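Local coordinates for protein IroE-like serine hydrolase (PDB 3GFF) that probably hydrolyses ester bonds as a serine hydrolase of the esterase D family, resembling IroE, at residues Asp89-His94 and Gln109-Ala114. Numbering follows the deposited sequence.
Sequences DYTPTH and QHTGGA
Asp89 meets the start of helix 114-132 through its backbone: its carbonyl O receives a CA-H...O contact from Ala114 CA at 3.1 Å. Its carboxylate, held at OD2 by a salt bridge to Arg26, reaches the second segment through water, which donates to both Asp89 OD1 and Gly113 O. Thr91 holds the second segment by two bonds. Its hydroxyl, set by chi1 of 56° between the backbone N and the carbonyl carbon, takes the N-H of Gly112 in a nearly straight bond (OG1 to N 2.8 Å, 161° at the hydrogen) and also bonds to Met87 O. Its carbonyl O accepts from Ala114 N, 2.8 Å away and above the carbonyl plane. An alanine at Thr91 would probably leave Gly112 N and Met87 O without this shared partner and open a gap beside Thr111 CG2, which Thr91 CG2 meets at 3.9 Å. In this alpha/beta-hydrolase fold the two segments meet where the loop after helix 86-89 leads into helix 114-132, with Gly113 at the N-cap position. Pro92 CB rests against Ala114 CB at 4.2 Å, while a second water donates to Pro92 O and Gly112 O. The His94 side chain crosses that of Thr111 at about a right angle and presents its ring edge: ND1 donates to Thr111 O (3.1 Å), and CE1 lies 3.4 Å from Gln109 O.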
ATOM      1  N   ASP A  89      18.543  12.901  16.384  1.00 24.58           N
ATOM      2  CA  ASP A  89      17.584  13.793  15.750  1.00 23.54           C
ATOM      3  C   ASP A  89      16.127  13.481  15.977  1.00 23.92           C
ATOM      4  O   ASP A  89      15.309  14.358  15.826  1.00 24.70           O
ATOM      5  CB  ASP A  89      17.808  13.786  14.245  1.00 23.53           C
ATOM      6  CG  ASP A  89      19.184  14.295  13.846  1.00 24.58           C
ATOM      7  OD1 ASP A  89      19.779  15.103  14.598  1.00 24.99           O
ATOM      8  OD2 ASP A  89      19.671  13.889  12.765  1.00 24.52           O
ATOM      9  N   TYR A  90      15.797  12.246  16.320  1.00 23.78           N
ATOM     10  CA  TYR A  90      14.404  11.846  16.448  1.00 23.57           C
ATOM     11  C   TYR A  90      13.904  11.800  17.874  1.00 24.25           C
ATOM     12  O   TYR A  90      12.735  11.488  18.086  1.00 24.43           O
ATOM     13  CB  TYR A  90      14.169  10.503  15.718  1.00 24.00           C
ATOM     14  CG  TYR A  90      14.070  10.602  14.208  1.00 23.13           C
ATOM     15  CD1 TYR A  90      14.611  11.676  13.515  1.00 23.33           C
ATOM     16  CD2 TYR A  90      13.518   9.572  13.466  1.00 23.29           C
ATOM     17  CE1 TYR A  90      14.541  11.762  12.161  1.00 23.14           C
ATOM     18  CE2 TYR A  90      13.454   9.645  12.058  1.00 23.83           C
ATOM     19  CZ  TYR A  90      13.985  10.735  11.421  1.00 24.03           C
ATOM     20  OH  TYR A  90      13.974  10.844  10.027  1.00 24.56           O
ATOM     21  N   THR A  91      14.780  12.117  18.838  1.00 24.23           N
ATOM     22  CA  THR A  91      14.431  12.106  20.266  1.00 22.39           C
ATOM     23  C   THR A  91      14.329  13.519  20.827  1.00 22.88           C
ATOM     24  O   THR A  91      15.220  14.322  20.658  1.00 20.48           O
ATOM     25  CB  THR A  91      15.408  11.216  21.086  1.00 22.51           C
ATOM     26  OG1 THR A  91      16.763  11.635  20.903  1.00 20.14           O
ATOM     27  CG2 THR A  91      15.261   9.731  20.641  1.00 20.27           C
ATOM     28  N   PRO A  92      13.182  13.846  21.437  1.00 24.73           N
ATOM     29  CA  PRO A  92      12.955  15.183  21.965  1.00 24.68           C
ATOM     30  C   PRO A  92      13.617  15.448  23.309  1.00 25.60           C
ATOM     31  O   PRO A  92      13.912  16.619  23.629  1.00 26.32           O
ATOM     32  CB  PRO A  92      11.436  15.250  22.076  1.00 25.55           C
ATOM     33  CG  PRO A  92      10.994  13.806  22.279  1.00 26.17           C
ATOM     34  CD  PRO A  92      12.013  12.956  21.613  1.00 25.36           C
ATOM     35  N   THR A  93      13.837  14.382  24.087  1.00 24.47           N
ATOM     36  CA  THR A  93      14.488  14.473  25.369  1.00 24.09           C
ATOM     37  C   THR A  93      15.668  13.496  25.422  1.00 22.86           C
ATOM     38  O   THR A  93      15.730  12.521  24.671  1.00 21.09           O
ATOM     39  CB  THR A  93      13.485  14.214  26.534  1.00 24.57           C
ATOM     40  OG1 THR A  93      12.835  12.940  26.368  1.00 23.58           O
ATOM     41  CG2 THR A  93      12.417  15.303  26.561  1.00 24.82           C
ATOM     42  N   HIS A  94      16.588  13.800  26.324  1.00 22.53           N
ATOM     43  CA  HIS A  94      17.776  13.025  26.558  1.00 22.01           C
ATOM     44  C   HIS A  94      17.600  12.050  27.725  1.00 21.32           C
ATOM     45  O   HIS A  94      17.158  12.427  28.795  1.00 20.33           O
ATOM     46  CB  HIS A  94      18.946  13.962  26.887  1.00 21.29           C
ATOM     47  CG  HIS A  94      20.211  13.243  27.255  1.00 21.99           C
ATOM     48  ND1 HIS A  94      20.959  12.534  26.338  1.00 21.08           N
ATOM     49  CD2 HIS A  94      20.848  13.106  28.449  1.00 20.82           C
ATOM     50  CE1 HIS A  94      21.998  11.991  26.952  1.00 21.21           C
ATOM     51  NE2 HIS A  94      21.936  12.295  28.237  1.00 19.69           N
ATOM     52  N   GLN A 109      23.418   8.191  24.209  1.00 20.07           N
ATOM     53  CA  GLN A 109      24.178   9.349  24.676  1.00 21.69           C
ATOM     54  C   GLN A 109      23.885  10.575  23.846  1.00 21.12           C
ATOM     55  O   GLN A 109      24.091  11.666  24.313  1.00 21.84           O
ATOM     56  CB  GLN A 109      25.700   9.086  24.635  1.00 21.87           C
ATOM     57  CG  GLN A 109      26.282   8.998  23.216  1.00 21.85           C
ATOM     58  CD  GLN A 109      27.657   8.325  23.165  1.00 22.93           C
ATOM     59  OE1 GLN A 109      28.658   8.867  23.666  1.00 22.55           O
ATOM     60  NE2 GLN A 109      27.715   7.147  22.503  1.00 21.58           N
ATOM     61  N   HIS A 110      23.439  10.396  22.608  1.00 21.09           N
ATOM     62  CA  HIS A 110      23.162  11.554  21.738  1.00 21.30           C
ATOM     63  C   HIS A 110      21.733  12.007  21.758  1.00 20.21           C
ATOM     64  O   HIS A 110      21.401  12.971  21.077  1.00 20.15           O
ATOM     65  CB  HIS A 110      23.555  11.237  20.287  1.00 20.42           C
ATOM     66  CG  HIS A 110      24.959  10.767  20.143  1.00 19.29           C
ATOM     67  ND1 HIS A 110      25.284   9.444  19.948  1.00 20.09           N
ATOM     68  CD2 HIS A 110      26.127  11.441  20.188  1.00 19.91           C
ATOM     69  CE1 HIS A 110      26.591   9.325  19.850  1.00 19.98           C
ATOM     70  NE2 HIS A 110      27.131  10.522  20.015  1.00 20.92           N
ATOM     71  N   THR A 111      20.886  11.309  22.502  1.00 19.30           N
ATOM     72  CA  THR A 111      19.469  11.662  22.526  1.00 20.76           C
ATOM     73  C   THR A 111      19.186  13.103  22.962  1.00 21.75           C
ATOM     74  O   THR A 111      19.982  13.729  23.695  1.00 22.34           O
ATOM     75  CB  THR A 111      18.648  10.678  23.369  1.00 20.50           C
ATOM     76  OG1 THR A 111      19.248  10.547  24.662  1.00 19.68           O
ATOM     77  CG2 THR A 111      18.599   9.284  22.705  1.00 19.61           C
ATOM     78  N   GLY A 112      18.081  13.625  22.431  1.00 22.66           N
ATOM     79  CA  GLY A 112      17.551  14.932  22.773  1.00 23.65           C
ATOM     80  C   GLY A 112      17.658  16.005  21.724  1.00 24.54           C
ATOM     81  O   GLY A 112      17.404  17.172  22.028  1.00 25.87           O
ATOM     82  N   GLY A 113      17.987  15.626  20.492  1.00 24.42           N
ATOM     83  CA  GLY A 113      18.226  16.602  19.432  1.00 24.67           C
ATOM     84  C   GLY A 113      17.081  16.831  18.470  1.00 24.46           C
ATOM     85  O   GLY A 113      17.269  17.430  17.402  1.00 23.55           O
ATOM     86  N   ALA A 114      15.881  16.405  18.845  1.00 24.06           N
ATOM     87  CA  ALA A 114      14.741  16.562  17.948  1.00 23.31           C
ATOM     88  C   ALA A 114      14.452  18.047  17.679  1.00 22.83           C
ATOM     89  O   ALA A 114      14.007  18.396  16.595  1.00 24.14           O
ATOM     90  CB  ALA A 114      13.512  15.826  18.479  1.00 22.66           C
TER
HETATM   91  O   HOH W   1      19.673  17.141  16.349  1.00 20.08           O
HETATM   92  O   HOH W   2      14.709  18.618  21.609  1.00 18.12           O